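Side-chain contacts in Alpha/beta hydrolase (Enterobacter asburiae, PDB 6KMO), which is an esterase or lipase of the alpha/beta hydrolase fold and probably hydrolyses carboxylic ester bonds: residues L270-E275 with E326-A331; G304-Y309 with N313-E318. The protein carries 2 engineered substitutions. All coordinates share one frame; numbering follows the deposited sequence.

Contact 1: L270-E275 with E326-A331; sequences LIQTAE and EQAGAA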
loop_
_atom_site.group_PDB
_atom_site.type_symbol
_atom_site.label_atom_id
_atom_site.label_comp_id
_atom_site.label_asym_id
_atom_site.label_seq_id
_atom_site.Cartn_x
_atom_site.Cartn_y
_atom_site.Cartn_z
ATOM N N LEU A 270 3.195 -2.140 -10.158
ATOM C CA LEU A 270 3.068 -2.035 -8.711
ATOM C C LEU A 270 4.099 -2.975 -8.109
ATOM O O LEU A 270 4.151 -4.155 -8.483
ATOM C CB LEU A 270 1.677 -2.453 -8.247
ATOM C CG LEU A 270 1.508 -2.607 -6.730
ATOM C CD1 LEU A 270 1.695 -1.286 -5.999
ATOM C CD2 LEU A 270 0.141 -3.162 -6.411
ATOM N N ILE A 271 4.910 -2.475 -7.172
ATOM C CA ILE A 271 5.821 -3.307 -6.391
ATOM C C ILE A 271 5.397 -3.216 -4.938
ATOM O O ILE A 271 5.259 -2.114 -4.404
ATOM C CB ILE A 271 7.280 -2.840 -6.540
ATOM C CG1 ILE A 271 7.760 -2.990 -7.968
ATOM C CG2 ILE A 271 8.181 -3.618 -5.586
ATOM C CD1 ILE A 271 9.064 -2.268 -8.290
ATOM N N GLN A 272 5.178 -4.363 -4.297
ATOM C CA GLN A 272 5.028 -4.405 -2.843
ATOM C C GLN A 272 6.318 -4.936 -2.241
ATOM O O GLN A 272 6.888 -5.907 -2.742
ATOM C CB GLN A 272 3.885 -5.317 -2.393
ATOM C CG GLN A 272 2.515 -4.911 -2.912
ATOM C CD GLN A 272 1.368 -5.549 -2.151
ATOM O OE1 GLN A 272 1.557 -6.487 -1.365
ATOM N NE2 GLN A 272 0.155 -5.055 -2.403
ATOM N N THR A 273 6.775 -4.310 -1.161
ATOM C CA THR A 273 7.897 -4.846 -0.406
ATOM C C THR A 273 7.491 -5.063 1.048
ATOM O O THR A 273 6.546 -4.455 1.558
ATOM C CB THR A 273 9.127 -3.939 -0.490
ATOM O OG1 THR A 273 8.780 -2.685 0.090
ATOM C CG2 THR A 273 9.623 -3.791 -1.924
ATOM N N ALA A 274 8.220 -5.963 1.696
ATOM C CA ALA A 274 8.066 -6.241 3.117
ATOM C C ALA A 274 9.159 -5.526 3.887
ATOM O O ALA A 274 10.332 -5.567 3.499
ATOM C CB ALA A 274 8.175 -7.738 3.370
ATOM N N GLU A 275 8.789 -4.889 5.006
ATOM C CA GLU A 275 9.773 -4.114 5.764
ATOM C C GLU A 275 10.930 -4.983 6.252
ATOM O O GLU A 275 12.076 -4.529 6.272
ATOM C CB GLU A 275 9.107 -3.401 6.947
ATOM C CG GLU A 275 10.080 -2.607 7.822
ATOM C CD GLU A 275 9.441 -2.008 9.051
ATOM O OE1 GLU A 275 8.434 -2.547 9.559
ATOM O OE2 GLU A 275 9.978 -0.971 9.502
ATOM N N GLU A 326 -5.942 -7.299 -1.032
ATOM C CA GLU A 326 -7.064 -6.524 -1.562
ATOM C C GLU A 326 -6.565 -5.335 -2.378
ATOM O O GLU A 326 -7.093 -5.043 -3.454
ATOM C CB GLU A 326 -7.988 -6.047 -0.431
ATOM C CG GLU A 326 -9.220 -5.295 -0.916
ATOM C CD GLU A 326 -10.211 -6.186 -1.649
ATOM O OE1 GLU A 326 -10.237 -7.407 -1.392
ATOM O OE2 GLU A 326 -10.994 -5.657 -2.468
ATOM N N GLN A 327 -5.535 -4.653 -1.880
ATOM C CA GLN A 327 -5.011 -3.460 -2.534
ATOM C C GLN A 327 -4.280 -3.797 -3.826
ATOM O O GLN A 327 -4.361 -3.039 -4.807
ATOM C CB GLN A 327 -4.109 -2.715 -1.543
ATOM C CG GLN A 327 -4.877 -2.085 -0.388
ATOM C CD GLN A 327 -4.011 -1.295 0.556
ATOM O OE1 GLN A 327 -2.852 -1.627 0.792
ATOM N NE2 GLN A 327 -4.579 -0.243 1.130
ATOM N N ALA A 328 -3.550 -4.913 -3.853
ATOM C CA ALA A 328 -2.964 -5.362 -5.113
ATOM C C ALA A 328 -4.051 -5.670 -6.128
ATOM O O ALA A 328 -3.942 -5.293 -7.303
ATOM C CB ALA A 328 -2.081 -6.587 -4.879
ATOM N N GLY A 329 -5.106 -6.360 -5.694
ATOM C CA GLY A 329 -6.194 -6.693 -6.605
ATOM C C GLY A 329 -6.916 -5.468 -7.130
ATOM O O GLY A 329 -7.285 -5.418 -8.306
ATOM N N ALA A 330 -7.105 -4.455 -6.283
ATOM C CA ALA A 330 -7.784 -3.241 -6.722
ATOM C C ALA A 330 -6.964 -2.515 -7.780
ATOM O O ALA A 330 -7.518 -2.000 -8.760
ATOM C CB ALA A 330 -8.057 -2.331 -5.522
ATOM N N ALA A 331 -5.650 -2.449 -7.595
ATOM C CA ALA A 331 -4.800 -1.818 -8.598
ATOM C C ALA A 331 -4.859 -2.585 -9.906
ATOM O O ALA A 331 -4.960 -1.988 -10.990
ATOM C CB ALA A 331 -3.367 -1.732 -8.066
#
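L270 reaches the helix with one methyl, CD2, which sits beside the CA of A328 at 4.0 Å and faces the CB of A331 at 4.1 Å. Its CG lies opposite the backbone N (chi1 170°), and the side chain rises from the strand to lay this branch against two helix positions one turn apart. A328, G329 and A331 give this part of the helix little side-chain bulk, and the apolar contact is small though buried. L270 also packs on Q327 of the second subunit, which places the contact beside the dimer interface.

Q272 adds a van der Waals contact of a polar group. Its chain is stretched beyond CG, and NE2 stands 3.7 Å from the CB of A328. The buried amide finds its hydrogen bonds outside the two segments: NE2 donates to the carbonyl of A324, one turn earlier in the helix, while OE1 bonds the hydroxyl of Y309.

No hydrogen bond joins the two segments. Strand and helix axes run nearly antiparallel, at 173°, and 10.3 Å apart, the layering of a C-terminal helix on the central sheet of an alpha/beta hydrolase.

Contact 2: G304-Y309 with N313-E318; sequences GMIHDY and NPLSQE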
loop_
_atom_site.group_PDB
_atom_site.type_symbol
_atom_site.label_atom_id
_atom_site.label_comp_id
_atom_site.label_asym_id
_atom_site.label_seq_id
_atom_site.Cartn_x
_atom_site.Cartn_y
_atom_site.Cartn_z
ATOM N N GLY A 304 6.152 -4.182 9.219
ATOM C CA GLY A 304 5.954 -5.268 10.138
ATOM C C GLY A 304 5.932 -6.632 9.495
ATOM O O GLY A 304 5.739 -7.629 10.204
ATOM N N MET A 305 6.116 -6.706 8.180
ATOM C CA MET A 305 5.961 -7.944 7.431
ATOM C C MET A 305 7.313 -8.577 7.121
ATOM O O MET A 305 8.330 -7.896 6.948
ATOM C CB MET A 305 5.227 -7.697 6.099
ATOM C CG MET A 305 3.770 -7.294 6.207
ATOM S SD MET A 305 2.677 -8.526 7.093
ATOM C CE MET A 305 2.571 -7.716 8.759
ATOM N N ILE A 306 7.293 -9.900 7.024
ATOM C CA ILE A 306 8.402 -10.664 6.500
ATOM C C ILE A 306 8.184 -10.977 5.025
ATOM O O ILE A 306 7.086 -10.840 4.486
ATOM C CB ILE A 306 8.607 -11.986 7.287
ATOM C CG1 ILE A 306 7.320 -12.805 7.313
ATOM C CG2 ILE A 306 9.134 -11.702 8.679
ATOM C CD1 ILE A 306 7.510 -14.211 7.805
ATOM N N HIS A 307 9.246 -11.435 4.374
ATOM C CA HIS A 307 9.151 -11.995 3.036
ATOM C C HIS A 307 7.994 -12.984 2.940
ATOM O O HIS A 307 7.767 -13.798 3.832
ATOM C CB HIS A 307 10.466 -12.708 2.700
ATOM C CG HIS A 307 10.517 -13.208 1.300
ATOM N ND1 HIS A 307 10.639 -12.370 0.220
ATOM C CD2 HIS A 307 10.377 -14.462 0.800
ATOM C CE1 HIS A 307 10.606 -13.095 -0.894
ATOM N NE2 HIS A 307 10.454 -14.363 -0.564
ATOM N N ASP A 308 7.269 -12.941 1.819
ATOM C CA ASP A 308 6.197 -13.901 1.545
ATOM C C ASP A 308 5.035 -13.765 2.527
ATOM O O ASP A 308 4.247 -14.697 2.703
ATOM C CB ASP A 308 6.707 -15.349 1.488
ATOM C CG ASP A 308 7.016 -15.814 0.080
ATOM O OD1 ASP A 308 6.439 -15.304 -0.918
ATOM O OD2 ASP A 308 7.827 -16.768 -0.025
ATOM N N TYR A 309 4.839 -12.569 3.086
ATOM C CA TYR A 309 3.717 -12.354 3.992
ATOM C C TYR A 309 2.406 -12.746 3.331
ATOM O O TYR A 309 1.544 -13.367 3.962
ATOM C CB TYR A 309 3.667 -10.910 4.510
ATOM C CG TYR A 309 3.578 -9.800 3.469
ATOM C CD1 TYR A 309 4.724 -9.221 2.972
ATOM C CD2 TYR A 309 2.360 -9.317 3.028
ATOM C CE1 TYR A 309 4.669 -8.200 2.030
ATOM C CE2 TYR A 309 2.284 -8.288 2.072
ATOM C CZ TYR A 309 3.458 -7.734 1.591
ATOM O OH TYR A 309 3.462 -6.737 0.630
ATOM N N ASN A 313 0.367 -19.424 4.291
ATOM C CA ASN A 313 -1.000 -19.595 4.750
ATOM C C ASN A 313 -1.174 -19.386 6.247
ATOM O O ASN A 313 -2.243 -18.890 6.628
ATOM C CB ASN A 313 -1.549 -20.933 4.252
ATOM C CG ASN A 313 -1.773 -20.932 2.762
ATOM O OD1 ASN A 313 -1.883 -19.876 2.141
ATOM N ND2 ASN A 313 -1.814 -22.101 2.166
ATOM N N PRO A 314 -0.203 -19.684 7.115
ATOM C CA PRO A 314 -0.385 -19.334 8.537
ATOM C C PRO A 314 -0.544 -17.844 8.784
ATOM O O PRO A 314 -0.999 -17.461 9.873
ATOM C CB PRO A 314 0.868 -19.905 9.205
ATOM C CG PRO A 314 1.228 -21.075 8.312
ATOM C CD PRO A 314 0.953 -20.570 6.908
ATOM N N LEU A 315 -0.198 -16.989 7.814
ATOM C CA LEU A 315 -0.367 -15.546 7.949
ATOM C C LEU A 315 -1.580 -15.007 7.195
ATOM O O LEU A 315 -1.756 -13.786 7.113
ATOM C CB LEU A 315 0.898 -14.821 7.483
ATOM C CG LEU A 315 2.134 -15.058 8.352
ATOM C CD1 LEU A 315 3.325 -14.380 7.718
ATOM C CD2 LEU A 315 1.913 -14.545 9.764
ATOM N N SER A 316 -2.450 -15.872 6.683
ATOM C CA SER A 316 -3.529 -15.429 5.816
ATOM C C SER A 316 -4.611 -14.661 6.543
ATOM O O SER A 316 -5.441 -14.034 5.879
ATOM C CB SER A 316 -4.149 -16.628 5.081
ATOM O OG SER A 316 -4.871 -17.446 5.973
ATOM N N GLN A 317 -4.620 -14.665 7.870
ATOM C CA GLN A 317 -5.544 -13.837 8.636
ATOM C C GLN A 317 -4.852 -12.639 9.268
ATOM O O GLN A 317 -5.477 -11.885 10.025
ATOM C CB GLN A 317 -6.282 -14.674 9.681
ATOM C CG GLN A 317 -7.365 -15.567 9.058
ATOM C CD GLN A 317 -8.457 -14.764 8.367
ATOM O OE1 GLN A 317 -8.986 -13.794 8.926
ATOM N NE2 GLN A 317 -8.773 -15.136 7.139
ATOM N N GLU A 318 -3.587 -12.413 8.948
ATOM C CA GLU A 318 -2.912 -11.221 9.438
ATOM C C GLU A 318 -3.564 -9.991 8.809
ATOM O O GLU A 318 -3.765 -9.958 7.594
ATOM C CB GLU A 318 -1.433 -11.290 9.061
ATOM C CG GLU A 318 -0.580 -10.109 9.515
ATOM C CD GLU A 318 -0.359 -10.043 11.023
ATOM O OE1 GLU A 318 -0.599 -11.057 11.716
ATOM O OE2 GLU A 318 0.056 -8.974 11.519
#
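L315 and I306 meet through the ends of their side chains, CD1 to CD1 at 4.2 Å, with the two chains crossing at about a right angle. The CB of L315 also rests 3.9 Å from the carbonyl O of Y309, so this one leucine touches both a side chain and the backbone of the preceding loop. The second point of contact is M305 with E318. The methionine bends at both chi2 (-59°) and chi3 (101°), which carries the methyl CE over to the glutamate, 3.9 Å from OE2 and 4.0 Å from CG. OE2 has its polar partner in the hydroxyl of T29, and the methyl packs beside a carboxylate oxygen that is already hydrogen-bonded.

Y309 supports the methionine from within its own segment: CG of M305 lies 3.7 Å above one face of the ring, displaced toward the rim, while the carbonyl O of I306 lies in the ring plane at an edge. The hydroxyl end of the ring points to Q272 on strand 269-274.

H307 follows the last sheet strand of this alpha/beta hydrolase; its ND1 bonds to D277 and its side chain touches S180 of a probable nucleophile elbow, as expected of the histidine in the family's catalytic triad.

Two turns shape the backbone behind these contacts. A type II turn from I306 to Y309 carries H307 and D308 at its corners, and a type I turn from L315 to E318, closed by E318 N to L315 O at 2.9 Å, brings E318 to the N-cap position of helix 319-335. Outside them, V32 and F35 of helix 30-41 cover the apolar side, F35 touching both I306 and L315.

Overall arrangement
The centres of the two contacts lie 13 Å apart, and contact 2 is nested within the chain loop that contact 1 closes. The order along the chain is strand 269-274, helix 280-292, strand 297-302, outermost in the sheet of this chain, the two segments of contact 2, and then helix 319-335, which returns to strand 269-274 in contact 1. The contacts also touch directly: beside the Q272–Y309 bond, E275 bonds the backbone N of G304, and A274 packs against the carbonyls of M305 and I306. The loop bearing the probable catalytic histidine is thus held between the C-terminal end of a central-sheet strand and the start of the last helix.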